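PDB 3O1I: periplasmic protein TorT from Vibrio parahaemolyticus, which probably binds a small ligand in the periplasm, as in the solute-binding family it belongs to, and is thought to take part in trimethylamine N-oxide sensing. Local coordinates for residues G135-A140 and I195-G200. Residues are numbered along the deposited sequence; the frame is centred on the assembly and turned at random.
Sequences GKTNIA and IDYIVG
The Tyr197 ring meets Thr137 through its CD1–CE1 side: methyl CG2 of Thr137 reaches it obliquely, 3.4 Å from CE1. The ring of His130 meets the same phenol with planes at about 65°, and its NE2 is hydrogen-bonded to the tyrosine OH. The side chain of Asp196 leaves its backbone toward 135-140, CG anti to its own carbonyl carbon (chi1 -68°), and OD2 accepts Asn138 N at 2.8 Å with its anti lone pair, the bond bent to 132°. Asp196 N in turn donates to Asn138 O at 2.8 Å, so that Asn138 N and O are both held by Asp196. Strands 137-140 and 197-200 run parallel as neighbouring strands in the interior of the parallel sheet of one lobe of this periplasmic binding protein fold, joined by Ala140 N to Tyr197 O and by Val199 N to Ala140 O (3.0 Å). On the Tyr197 face, CG1 of Ile139 lies 3.7 Å from Tyr197 CB and its CD1 touches both methyls of Val199; Leu126 of helix 116-127 packs against Ile139, Tyr197 and Val199. On the other face Ala140 CB rests 3.7 Å from Ile195 CG2, and Val189 of helix 179-192 packs against both.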
ATOM      1  N   GLY D 135     -39.455 -32.296   7.638  1.00 83.48           N
ATOM      2  CA  GLY D 135     -39.074 -31.574   8.841  1.00 82.13           C
ATOM      3  C   GLY D 135     -38.520 -30.201   8.505  1.00 81.56           C
ATOM      4  O   GLY D 135     -37.497 -30.103   7.823  1.00 81.75           O
ATOM      5  N   LYS D 136     -39.183 -29.145   8.973  1.00 80.28           N
ATOM      6  CA  LYS D 136     -38.741 -27.780   8.705  1.00 79.54           C
ATOM      7  C   LYS D 136     -37.229 -27.633   8.744  1.00 79.39           C
ATOM      8  O   LYS D 136     -36.595 -27.900   9.762  1.00 79.98           O
ATOM      9  CB  LYS D 136     -39.359 -26.803   9.705  1.00 79.84           C
ATOM     10  CG  LYS D 136     -38.770 -25.402   9.607  1.00 79.87           C
ATOM     11  CD  LYS D 136     -39.639 -24.364  10.293  1.00 80.05           C
ATOM     12  CE  LYS D 136     -39.050 -22.972  10.118  1.00 79.56           C
ATOM     13  NZ  LYS D 136     -39.959 -21.932  10.659  1.00 79.81           N
ATOM     14  N   THR D 137     -36.656 -27.197   7.628  1.00 78.62           N
ATOM     15  CA  THR D 137     -35.216 -27.021   7.523  1.00 77.68           C
ATOM     16  C   THR D 137     -34.880 -25.552   7.281  1.00 77.44           C
ATOM     17  O   THR D 137     -35.226 -24.994   6.242  1.00 78.04           O
ATOM     18  CB  THR D 137     -34.652 -27.878   6.363  1.00 77.29           C
ATOM     19  OG1 THR D 137     -35.020 -29.250   6.557  1.00 76.53           O
ATOM     20  CG2 THR D 137     -33.138 -27.779   6.300  1.00 76.95           C
ATOM     21  N   ASN D 138     -34.212 -24.925   8.246  1.00 77.38           N
ATOM     22  CA  ASN D 138     -33.830 -23.519   8.122  1.00 76.98           C
ATOM     23  C   ASN D 138     -32.538 -23.387   7.324  1.00 75.75           C
ATOM     24  O   ASN D 138     -31.526 -24.021   7.637  1.00 75.11           O
ATOM     25  CB  ASN D 138     -33.674 -22.876   9.504  1.00 78.25           C
ATOM     26  CG  ASN D 138     -35.004 -22.729  10.228  1.00 80.40           C
ATOM     27  OD1 ASN D 138     -35.958 -22.172   9.685  1.00 81.65           O
ATOM     28  ND2 ASN D 138     -35.072 -23.227  11.457  1.00 82.71           N
ATOM     29  N   ILE D 139     -32.584 -22.556   6.288  1.00 74.11           N
ATOM     30  CA  ILE D 139     -31.439 -22.359   5.411  1.00 72.76           C
ATOM     31  C   ILE D 139     -31.020 -20.881   5.334  1.00 70.08           C
ATOM     32  O   ILE D 139     -31.831 -19.978   5.571  1.00 68.28           O
ATOM     33  CB  ILE D 139     -31.777 -22.903   3.992  1.00 74.17           C
ATOM     34  CG1 ILE D 139     -30.514 -22.965   3.135  1.00 75.54           C
ATOM     35  CG2 ILE D 139     -32.846 -22.019   3.332  1.00 75.00           C
ATOM     36  CD1 ILE D 139     -30.769 -23.351   1.690  1.00 76.72           C
ATOM     37  N   ALA D 140     -29.753 -20.643   5.001  1.00 67.16           N
ATOM     38  CA  ALA D 140     -29.222 -19.283   4.897  1.00 65.61           C
ATOM     39  C   ALA D 140     -28.711 -18.976   3.495  1.00 63.57           C
ATOM     40  O   ALA D 140     -27.873 -19.701   2.975  1.00 63.43           O
ATOM     41  CB  ALA D 140     -28.096 -19.091   5.905  1.00 65.10           C
ATOM     42  N   ILE D 195     -29.339 -22.132  11.589  1.00 81.33           N
ATOM     43  CA  ILE D 195     -28.932 -22.530  10.254  1.00 79.19           C
ATOM     44  C   ILE D 195     -28.502 -23.969  10.055  1.00 78.08           C
ATOM     45  O   ILE D 195     -27.544 -24.442  10.666  1.00 76.67           O
ATOM     46  CB  ILE D 195     -27.821 -21.615   9.726  1.00 78.63           C
ATOM     47  CG1 ILE D 195     -28.235 -20.154   9.919  1.00 78.22           C
ATOM     48  CG2 ILE D 195     -27.560 -21.909   8.255  1.00 77.47           C
ATOM     49  CD1 ILE D 195     -29.621 -19.826   9.381  1.00 76.13           C
ATOM     50  N   ASP D 196     -29.226 -24.643   9.166  1.00 77.64           N
ATOM     51  CA  ASP D 196     -28.960 -26.028   8.798  1.00 77.18           C
ATOM     52  C   ASP D 196     -28.022 -26.031   7.593  1.00 76.27           C
ATOM     53  O   ASP D 196     -26.958 -26.657   7.624  1.00 75.60           O
ATOM     54  CB  ASP D 196     -30.265 -26.735   8.437  1.00 77.53           C
ATOM     55  CG  ASP D 196     -31.176 -26.919   9.633  1.00 78.99           C
ATOM     56  OD1 ASP D 196     -30.792 -27.671  10.551  1.00 79.17           O
ATOM     57  OD2 ASP D 196     -32.270 -26.313   9.658  1.00 79.35           O
ATOM     58  N   TYR D 197     -28.426 -25.316   6.539  1.00 75.04           N
ATOM     59  CA  TYR D 197     -27.637 -25.208   5.309  1.00 72.43           C
ATOM     60  C   TYR D 197     -27.337 -23.763   4.929  1.00 70.74           C
ATOM     61  O   TYR D 197     -28.033 -22.831   5.346  1.00 71.03           O
ATOM     62  CB  TYR D 197     -28.376 -25.825   4.114  1.00 71.92           C
ATOM     63  CG  TYR D 197     -28.769 -27.267   4.259  1.00 71.06           C
ATOM     64  CD1 TYR D 197     -30.107 -27.626   4.416  1.00 70.91           C
ATOM     65  CD2 TYR D 197     -27.814 -28.275   4.205  1.00 70.98           C
ATOM     66  CE1 TYR D 197     -30.484 -28.961   4.511  1.00 71.94           C
ATOM     67  CE2 TYR D 197     -28.176 -29.614   4.301  1.00 71.67           C
ATOM     68  CZ  TYR D 197     -29.512 -29.953   4.451  1.00 72.71           C
ATOM     69  OH  TYR D 197     -29.867 -31.282   4.519  1.00 72.95           O
ATOM     70  N   ILE D 198     -26.296 -23.604   4.120  1.00 68.84           N
ATOM     71  CA  ILE D 198     -25.897 -22.310   3.589  1.00 66.76           C
ATOM     72  C   ILE D 198     -25.775 -22.512   2.079  1.00 65.61           C
ATOM     73  O   ILE D 198     -24.991 -23.344   1.610  1.00 63.76           O
ATOM     74  CB  ILE D 198     -24.506 -21.832   4.083  1.00 67.00           C
ATOM     75  CG1 ILE D 198     -24.477 -21.658   5.595  1.00 66.98           C
ATOM     76  CG2 ILE D 198     -24.176 -20.491   3.447  1.00 65.08           C
ATOM     77  CD1 ILE D 198     -23.078 -21.317   6.107  1.00 67.31           C
ATOM     78  N   VAL D 199     -26.571 -21.772   1.321  1.00 64.40           N
ATOM     79  CA  VAL D 199     -26.497 -21.841  -0.130  1.00 63.32           C
ATOM     80  C   VAL D 199     -26.027 -20.484  -0.618  1.00 61.15           C
ATOM     81  O   VAL D 199     -26.711 -19.475  -0.431  1.00 59.76           O
ATOM     82  CB  VAL D 199     -27.858 -22.184  -0.774  1.00 64.30           C
ATOM     83  CG1 VAL D 199     -28.203 -23.615  -0.476  1.00 66.92           C
ATOM     84  CG2 VAL D 199     -28.950 -21.278  -0.247  1.00 64.79           C
ATOM     85  N   GLY D 200     -24.843 -20.454  -1.220  1.00 59.01           N
ATOM     86  CA  GLY D 200     -24.327 -19.195  -1.711  1.00 58.39           C
ATOM     87  C   GLY D 200     -23.343 -19.319  -2.855  1.00 57.13           C
ATOM     88  O   GLY D 200     -23.213 -20.383  -3.460  1.00 58.53           O
TER